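Local coordinates for protein methyl-accepting chemotaxis sensory transducer (Anaeromyxobacter dehalogenans, PDB 4K08) that probably senses small-molecule signals in the periplasm through a PAS-like Cache domain and relays them to the chemotaxis machinery, at residues Lys10-Val15 with Ile124-Gln129; Gly20-Gln25 with Glu45-Leu50; Asn88-Phe93 with Gly106-Leu111. All blocks are in the same frame, centred on the assembly; numbering follows the deposited sequence.

Contact 1: Lys10-Val15 with Ile124-Gln129; sequences KVRALV and ISFVTQ
F126 is the first residue of strand 124-129 to press firmly on helix 10-15, and it meets three residues, V11, R12 and V15, within little more than one helical turn. V11 reaches its root: CG1 of V11 stands 4.1 Å from CB of F126. From the helix, R12 covers one face of the ring. Its CG sits over the middle of that face, 3.8 Å from the F126 ring centroid and only 5° off the normal, an almost vertical CH-pi contact. CG of R12 is anti to the backbone N (chi1 178°), which brings the aliphatic root of the arginine over the phenyl; the guanidinium is carried past, its plane turned 63° from the ring. An arginine suits this margin because its methylenes can pack while the charged end can reach toward solvent. V15 comes in at the ring's edge, CG1 lying 3.8 Å from CD2 of F126, and its CG2 rests 3.3 Å from the F126 carbonyl O. V127 then points to the opposite side, where F96 and V100 of helix 92-103 receive it. T128 turns back to the first helix and offers its methyl, CG2, at 3.7 Å from CG1 of V15. The axes of the two segments run 7.9 Å apart in roughly the same direction, close enough for compact beta-branched residues to fit. This alternation, with a long N-terminal helix on one sheet face and a shorter helix on the other, is the plan of a single Cache domain, a PAS-like fold.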
# COMPACT_ATOMS: atom_id res chain seq x y z
N LYS A 10 14.27 -2.06 4.01
CA LYS A 10 13.78 -0.82 4.57
C LYS A 10 12.32 -0.54 4.19
O LYS A 10 11.56 -0.05 5.01
CB LYS A 10 14.65 0.38 4.19
CG LYS A 10 14.13 1.67 4.83
CD LYS A 10 15.20 2.69 5.01
CE LYS A 10 14.66 3.93 5.69
NZ LYS A 10 15.68 5.03 5.56
N VAL A 11 11.95 -0.83 2.95
CA VAL A 11 10.56 -0.71 2.50
C VAL A 11 9.69 -1.67 3.33
O VAL A 11 8.65 -1.29 3.87
CB VAL A 11 10.44 -0.99 1.00
CG1 VAL A 11 8.99 -1.18 0.58
CG2 VAL A 11 11.08 0.17 0.19
N ARG A 12 10.16 -2.91 3.46
CA ARG A 12 9.44 -3.90 4.22
C ARG A 12 9.26 -3.37 5.61
O ARG A 12 8.18 -3.47 6.18
CB ARG A 12 10.18 -5.26 4.26
CG ARG A 12 9.45 -6.34 5.12
CD ARG A 12 10.30 -7.65 5.27
NE ARG A 12 11.34 -7.71 4.22
CZ ARG A 12 12.63 -8.00 4.41
NH1 ARG A 12 13.11 -8.31 5.63
NH2 ARG A 12 13.47 -8.00 3.37
N ALA A 13 10.31 -2.79 6.17
CA ALA A 13 10.25 -2.28 7.53
C ALA A 13 9.29 -1.08 7.69
O ALA A 13 8.64 -0.93 8.73
CB ALA A 13 11.64 -1.91 8.01
N LEU A 14 9.22 -0.21 6.68
CA LEU A 14 8.30 0.94 6.76
C LEU A 14 6.86 0.47 6.56
O LEU A 14 5.91 1.02 7.16
CB LEU A 14 8.67 2.05 5.74
CG LEU A 14 9.70 3.11 6.23
CD1 LEU A 14 9.00 4.18 7.12
CD2 LEU A 14 10.89 2.51 7.00
N VAL A 15 6.67 -0.55 5.72
CA VAL A 15 5.34 -1.04 5.50
C VAL A 15 4.89 -1.75 6.78
O VAL A 15 3.71 -1.70 7.14
CB VAL A 15 5.25 -1.99 4.29
CG1 VAL A 15 3.95 -2.76 4.32
CG2 VAL A 15 5.42 -1.19 2.98
N ILE A 124 9.48 -1.87 -6.85
CA ILE A 124 9.34 -3.08 -6.06
C ILE A 124 8.64 -2.71 -4.75
O ILE A 124 9.18 -1.91 -3.96
CB ILE A 124 10.72 -3.76 -5.77
CG1 ILE A 124 11.45 -4.14 -7.08
CG2 ILE A 124 10.51 -4.99 -4.91
CD1 ILE A 124 12.86 -4.68 -6.88
N SER A 125 7.44 -3.24 -4.53
CA SER A 125 6.68 -2.86 -3.34
C SER A 125 6.48 -4.02 -2.38
O SER A 125 6.33 -5.19 -2.81
CB SER A 125 5.33 -2.28 -3.74
OG SER A 125 5.49 -1.01 -4.37
N PHE A 126 6.52 -3.72 -1.09
CA PHE A 126 6.01 -4.67 -0.10
C PHE A 126 4.55 -4.35 0.25
O PHE A 126 4.22 -3.19 0.61
CB PHE A 126 6.86 -4.66 1.17
CG PHE A 126 6.64 -5.88 2.04
CD1 PHE A 126 7.18 -7.12 1.68
CD2 PHE A 126 5.88 -5.79 3.20
CE1 PHE A 126 6.99 -8.25 2.47
CE2 PHE A 126 5.67 -6.92 4.01
CZ PHE A 126 6.23 -8.16 3.64
N VAL A 127 3.68 -5.35 0.12
CA VAL A 127 2.28 -5.22 0.51
C VAL A 127 1.91 -6.14 1.67
O VAL A 127 2.42 -7.25 1.81
CB VAL A 127 1.32 -5.51 -0.64
CG1 VAL A 127 1.42 -4.40 -1.70
CG2 VAL A 127 1.54 -6.97 -1.23
N THR A 128 1.02 -5.64 2.51
CA THR A 128 0.57 -6.40 3.66
C THR A 128 -0.94 -6.22 3.80
O THR A 128 -1.53 -5.41 3.10
CB THR A 128 1.32 -5.98 4.92
OG1 THR A 128 1.05 -6.94 5.96
CG2 THR A 128 0.91 -4.58 5.34
N GLN A 129 -1.59 -6.97 4.68
CA GLN A 129 -3.04 -6.85 4.77
C GLN A 129 -3.45 -6.53 6.19
O GLN A 129 -2.72 -6.83 7.15
CB GLN A 129 -3.74 -8.16 4.34
CG GLN A 129 -3.49 -9.28 5.32
CD GLN A 129 -4.11 -10.61 4.90
OE1 GLN A 129 -4.97 -10.68 3.98
NE2 GLN A 129 -3.70 -11.67 5.59

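Contact 2: Gly20-Gln25 with Glu45-Leu50; sequences GLVEHQ and EALRAL. With ZN (zinc ion), chain B.
L21 and L47 meet with no aromatic ring between them; the one ring here, the imidazole of H24, belongs to the outer side of helix 20-25. No atom of helix 45-49 lies on either of its faces, for the contact proper is an antiparallel helix pair of the Cache domain, formed by helix 5-30 and helix 36-49, which a short connection joins. What the imidazole holds is at its NE2, which binds a zinc ion at 2.1 Å. A water also binds the zinc, at 2.5 Å from the metal. The axes of the two segments are 11.0 Å apart with directions 161° from each other, a separation that leaves the bridging to long side chains. L21 does most of it. Its CD1 touches CB of A46 at 4.0 Å, and an alanine suits that spot because its small side chain lets the leucine come in. The same CD1 packs against CD2 of L47, the two side chains crossing at a slant. V22 crosses L47 at about a right angle, its CG2 lying 3.9 Å from CD1 of L47, on the buried side where V22 also reaches Y130 and W133 and L47 reaches F58 and M69. L50, the first residue past the helix, still points back, and meets L21 tip to tip, CD1 of L50 to CD1 of L21, at 3.7 Å.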
# COMPACT_ATOMS: atom_id res chain seq x y z
N GLY A 20 1.48 -1.69 11.70
CA GLY A 20 1.33 -1.40 13.12
C GLY A 20 0.35 -0.28 13.44
O GLY A 20 -0.49 -0.40 14.35
N LEU A 21 0.47 0.82 12.71
CA LEU A 21 -0.43 1.95 12.82
C LEU A 21 -1.87 1.54 12.53
O LEU A 21 -2.80 1.89 13.27
CB LEU A 21 0.08 3.02 11.85
CG LEU A 21 -0.67 4.15 11.19
CD1 LEU A 21 0.38 4.82 10.21
CD2 LEU A 21 -1.91 3.77 10.45
N VAL A 22 -2.07 0.78 11.44
CA VAL A 22 -3.40 0.28 11.12
C VAL A 22 -3.95 -0.69 12.23
O VAL A 22 -5.08 -0.48 12.72
CB VAL A 22 -3.46 -0.35 9.71
CG1 VAL A 22 -4.81 -1.06 9.51
CG2 VAL A 22 -3.22 0.73 8.63
N GLU A 23 -3.15 -1.68 12.66
CA GLU A 23 -3.62 -2.60 13.72
C GLU A 23 -3.98 -1.83 14.97
O GLU A 23 -4.99 -2.11 15.59
CB GLU A 23 -2.61 -3.71 14.05
CG GLU A 23 -2.43 -4.72 12.92
CD GLU A 23 -1.90 -6.08 13.38
OE1 GLU A 23 -1.40 -6.17 14.53
OE2 GLU A 23 -1.99 -7.05 12.58
N HIS A 24 -3.17 -0.84 15.33
CA HIS A 24 -3.41 -0.04 16.54
C HIS A 24 -4.78 0.62 16.54
O HIS A 24 -5.48 0.61 17.56
CB HIS A 24 -2.34 1.05 16.71
CG HIS A 24 -2.34 1.68 18.07
ND1 HIS A 24 -2.16 0.94 19.23
CD2 HIS A 24 -2.53 2.96 18.47
CE1 HIS A 24 -2.22 1.74 20.27
NE2 HIS A 24 -2.46 2.98 19.84
N GLN A 25 -5.16 1.19 15.39
CA GLN A 25 -6.49 1.82 15.26
C GLN A 25 -7.61 0.76 15.31
O GLN A 25 -8.63 0.96 15.99
CB GLN A 25 -6.58 2.67 13.98
CG GLN A 25 -5.71 3.91 14.01
CD GLN A 25 -5.98 4.77 15.26
OE1 GLN A 25 -7.13 5.02 15.63
NE2 GLN A 25 -4.91 5.18 15.92
N GLU A 45 -5.86 9.09 7.59
CA GLU A 45 -5.30 10.41 7.82
C GLU A 45 -3.77 10.33 8.06
O GLU A 45 -3.00 11.09 7.47
CB GLU A 45 -5.99 11.08 9.01
CG GLU A 45 -5.34 12.35 9.48
CD GLU A 45 -6.04 12.91 10.73
OE1 GLU A 45 -6.27 12.16 11.72
OE2 GLU A 45 -6.35 14.11 10.70
N ALA A 46 -3.34 9.37 8.87
CA ALA A 46 -1.92 9.18 9.14
C ALA A 46 -1.21 8.69 7.84
O ALA A 46 -0.21 9.26 7.43
CB ALA A 46 -1.71 8.20 10.30
N LEU A 47 -1.77 7.69 7.17
CA LEU A 47 -1.14 7.20 5.93
C LEU A 47 -1.10 8.22 4.82
O LEU A 47 -0.16 8.25 4.03
CB LEU A 47 -1.84 5.92 5.42
CG LEU A 47 -1.67 4.75 6.40
CD1 LEU A 47 -2.63 3.58 6.07
CD2 LEU A 47 -0.22 4.28 6.42
N ARG A 48 -2.13 9.05 4.72
CA ARG A 48 -2.16 10.10 3.71
C ARG A 48 -1.06 11.18 3.98
O ARG A 48 -0.46 11.74 3.04
CB ARG A 48 -3.53 10.77 3.68
CG ARG A 48 -3.66 11.85 2.63
CD ARG A 48 -5.10 12.45 2.62
NE ARG A 48 -5.15 13.58 1.71
CZ ARG A 48 -5.00 14.85 2.07
NH1 ARG A 48 -4.89 15.20 3.36
NH2 ARG A 48 -4.99 15.78 1.14
N ALA A 49 -0.81 11.44 5.25
CA ALA A 49 0.06 12.55 5.67
C ALA A 49 1.54 12.13 5.69
O ALA A 49 2.40 12.95 5.46
CB ALA A 49 -0.38 13.11 7.10
N LEU A 50 1.82 10.85 5.95
CA LEU A 50 3.20 10.36 6.13
C LEU A 50 3.97 10.21 4.80
O LEU A 50 3.39 9.80 3.77
CB LEU A 50 3.17 8.98 6.84
CG LEU A 50 2.78 9.04 8.35
CD1 LEU A 50 2.41 7.64 8.89
CD2 LEU A 50 3.92 9.72 9.22
ZN ZN B . -1.73 4.35 21.20
O HOH W 1 -3.35 3.62 22.88

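Contact 3: Asn88-Phe93 with Gly106-Leu111; sequences NGKLLF and GFVDYL. With ACT (acetate ion), chain C.
Y110 begins its contact with L92 at the root, CB of Y110 lying 3.8 Å from CB of L92. From there CG stays beside the same leucine CB, and CD2 meets CD1 of L92 at 3.7 Å. That methyl stands over one ring face, displaced toward the rim, in a CH-pi contact 24° off the normal. CE2 still feels it, but the end of the ring belongs to acetate: OH donates a short 2.5 Å hydrogen bond to OXT of the ion, which lies in the ring plane at its edge. L92 suits the middle because its CD1 also sits over the centre of the F93 ring, so one methyl separates two aromatic faces. F93 in turn offers CZ at 3.9 Å to the acetate CH3. This is the interior of the PAS-like Cache fold, between the start of helix 92-103 and strand 105-113; Y57, H70 and K123 also hydrogen-bond the ion, which is probably from the crystallisation liquor but may mark where a natural ligand sits. A phenylalanine in place of Y110 would keep the leucine contact but would probably leave OG of S125 and acetate OXT without this hydroxyl. Nearer the surface, K90 stretches an extended chain across D109, and a lysine suits the place because its length brings NZ to both the carbonyl and the carboxylate of D109. Its NZ donates to the backbone O of D109, modelled at 2.5 Å, so short that the exact length is doubtful, and makes a salt bridge to D109 OD1 at 3.1 Å. N88 rests its CB 4.0 Å from CD1 of L111.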
# COMPACT_ATOMS: atom_id res chain seq x y z
N ASN A 88 3.37 -2.89 -19.06
CA ASN A 88 3.71 -4.23 -19.53
C ASN A 88 2.51 -5.18 -19.35
O ASN A 88 2.65 -6.40 -19.43
CB ASN A 88 4.95 -4.82 -18.87
CG ASN A 88 5.44 -6.10 -19.59
OD1 ASN A 88 5.36 -6.20 -20.81
ND2 ASN A 88 5.90 -7.08 -18.83
N GLY A 89 1.32 -4.61 -19.16
CA GLY A 89 0.11 -5.42 -19.05
C GLY A 89 -0.14 -6.07 -17.69
O GLY A 89 -1.11 -6.81 -17.53
N LYS A 90 0.71 -5.78 -16.69
CA LYS A 90 0.58 -6.45 -15.41
C LYS A 90 -0.62 -5.91 -14.54
O LYS A 90 -0.77 -4.70 -14.31
CB LYS A 90 1.90 -6.35 -14.67
CG LYS A 90 1.94 -7.07 -13.31
CD LYS A 90 3.43 -7.43 -13.01
CE LYS A 90 3.55 -8.23 -11.74
NZ LYS A 90 4.92 -8.47 -11.17
N LEU A 91 -1.48 -6.84 -14.11
CA LEU A 91 -2.68 -6.52 -13.32
C LEU A 91 -2.16 -6.37 -11.90
O LEU A 91 -2.40 -7.20 -11.06
CB LEU A 91 -3.70 -7.66 -13.45
CG LEU A 91 -4.46 -7.73 -14.78
CD1 LEU A 91 -5.15 -9.15 -15.10
CD2 LEU A 91 -5.51 -6.59 -14.79
N LEU A 92 -1.37 -5.32 -11.64
CA LEU A 92 -0.57 -5.25 -10.41
C LEU A 92 -1.42 -5.26 -9.10
O LEU A 92 -1.01 -5.88 -8.12
CB LEU A 92 0.38 -4.04 -10.45
CG LEU A 92 -0.27 -2.67 -10.58
CD1 LEU A 92 -0.10 -1.87 -9.30
CD2 LEU A 92 0.31 -1.89 -11.79
N PHE A 93 -2.58 -4.61 -9.09
CA PHE A 93 -3.44 -4.59 -7.87
C PHE A 93 -4.06 -5.97 -7.65
O PHE A 93 -4.08 -6.47 -6.52
CB PHE A 93 -4.51 -3.49 -7.94
CG PHE A 93 -3.93 -2.11 -7.89
CD1 PHE A 93 -3.44 -1.59 -6.68
CD2 PHE A 93 -3.83 -1.34 -9.05
CE1 PHE A 93 -2.86 -0.30 -6.63
CE2 PHE A 93 -3.26 -0.04 -9.01
CZ PHE A 93 -2.77 0.48 -7.78
N GLY A 106 4.11 -9.77 1.09
CA GLY A 106 5.19 -10.11 0.15
C GLY A 106 5.56 -8.98 -0.81
O GLY A 106 4.89 -7.94 -0.86
N PHE A 107 6.62 -9.18 -1.59
CA PHE A 107 7.04 -8.20 -2.61
C PHE A 107 6.35 -8.44 -3.95
O PHE A 107 6.14 -9.59 -4.35
CB PHE A 107 8.56 -8.23 -2.83
CG PHE A 107 9.34 -7.74 -1.65
CD1 PHE A 107 9.51 -6.36 -1.43
CD2 PHE A 107 9.84 -8.63 -0.72
CE1 PHE A 107 10.21 -5.91 -0.31
CE2 PHE A 107 10.53 -8.18 0.39
CZ PHE A 107 10.72 -6.81 0.59
N VAL A 108 5.97 -7.36 -4.64
CA VAL A 108 5.42 -7.46 -5.99
C VAL A 108 6.13 -6.36 -6.77
O VAL A 108 6.24 -5.21 -6.27
CB VAL A 108 3.87 -7.23 -6.06
CG1 VAL A 108 3.39 -7.19 -7.52
CG2 VAL A 108 3.10 -8.29 -5.27
N ASP A 109 6.60 -6.70 -7.98
CA ASP A 109 7.25 -5.72 -8.83
C ASP A 109 6.35 -5.35 -10.00
O ASP A 109 5.55 -6.14 -10.44
CB ASP A 109 8.67 -6.16 -9.24
CG ASP A 109 8.70 -7.53 -9.84
OD1 ASP A 109 7.89 -7.84 -10.74
OD2 ASP A 109 9.57 -8.32 -9.40
N TYR A 110 6.46 -4.11 -10.47
CA TYR A 110 5.58 -3.60 -11.51
C TYR A 110 6.13 -2.23 -11.89
O TYR A 110 7.14 -1.79 -11.32
CB TYR A 110 4.10 -3.46 -11.01
CG TYR A 110 3.97 -2.65 -9.72
CD1 TYR A 110 4.27 -3.24 -8.49
CD2 TYR A 110 3.56 -1.30 -9.73
CE1 TYR A 110 4.14 -2.50 -7.27
CE2 TYR A 110 3.44 -0.54 -8.49
CZ TYR A 110 3.75 -1.16 -7.30
OH TYR A 110 3.65 -0.47 -6.10
N LEU A 111 5.47 -1.56 -12.83
CA LEU A 111 5.86 -0.25 -13.30
C LEU A 111 4.88 0.79 -12.78
O LEU A 111 3.66 0.64 -12.97
CB LEU A 111 5.84 -0.20 -14.84
CG LEU A 111 6.76 -1.21 -15.57
CD1 LEU A 111 6.25 -1.49 -17.02
CD2 LEU A 111 8.21 -0.62 -15.53
C ACT C . 1.81 2.37 -6.14
O ACT C . 1.62 3.63 -5.98
OXT ACT C . 3.00 1.95 -6.22
CH3 ACT C . 0.68 1.34 -6.24

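The long N-terminal helix 5-30 enters two of the three contacts. Residues 10-15 open contact 1, and 20-25 open contact 2, which closes soon afterwards when helix 36-49 folds back alongside, joining the two N-terminal helices. The chain then builds strands 59-62 and 67-69 before 88-93 open contact 3; helix 92-103 follows, and edge strand 105-113 closes it, tied to the segment leading into that helix. Strand 120-130 finally closes contact 1, joining helix 5-30 to the sheet, so contacts 2 and 3 both lie within its span, one after the other. Contact 3 also touches contact 1 through neighbouring strands: S125 OG is 2.6 Å from Y110 OH. Contacts 2 and 3 sit on opposite sides of the chain's centre.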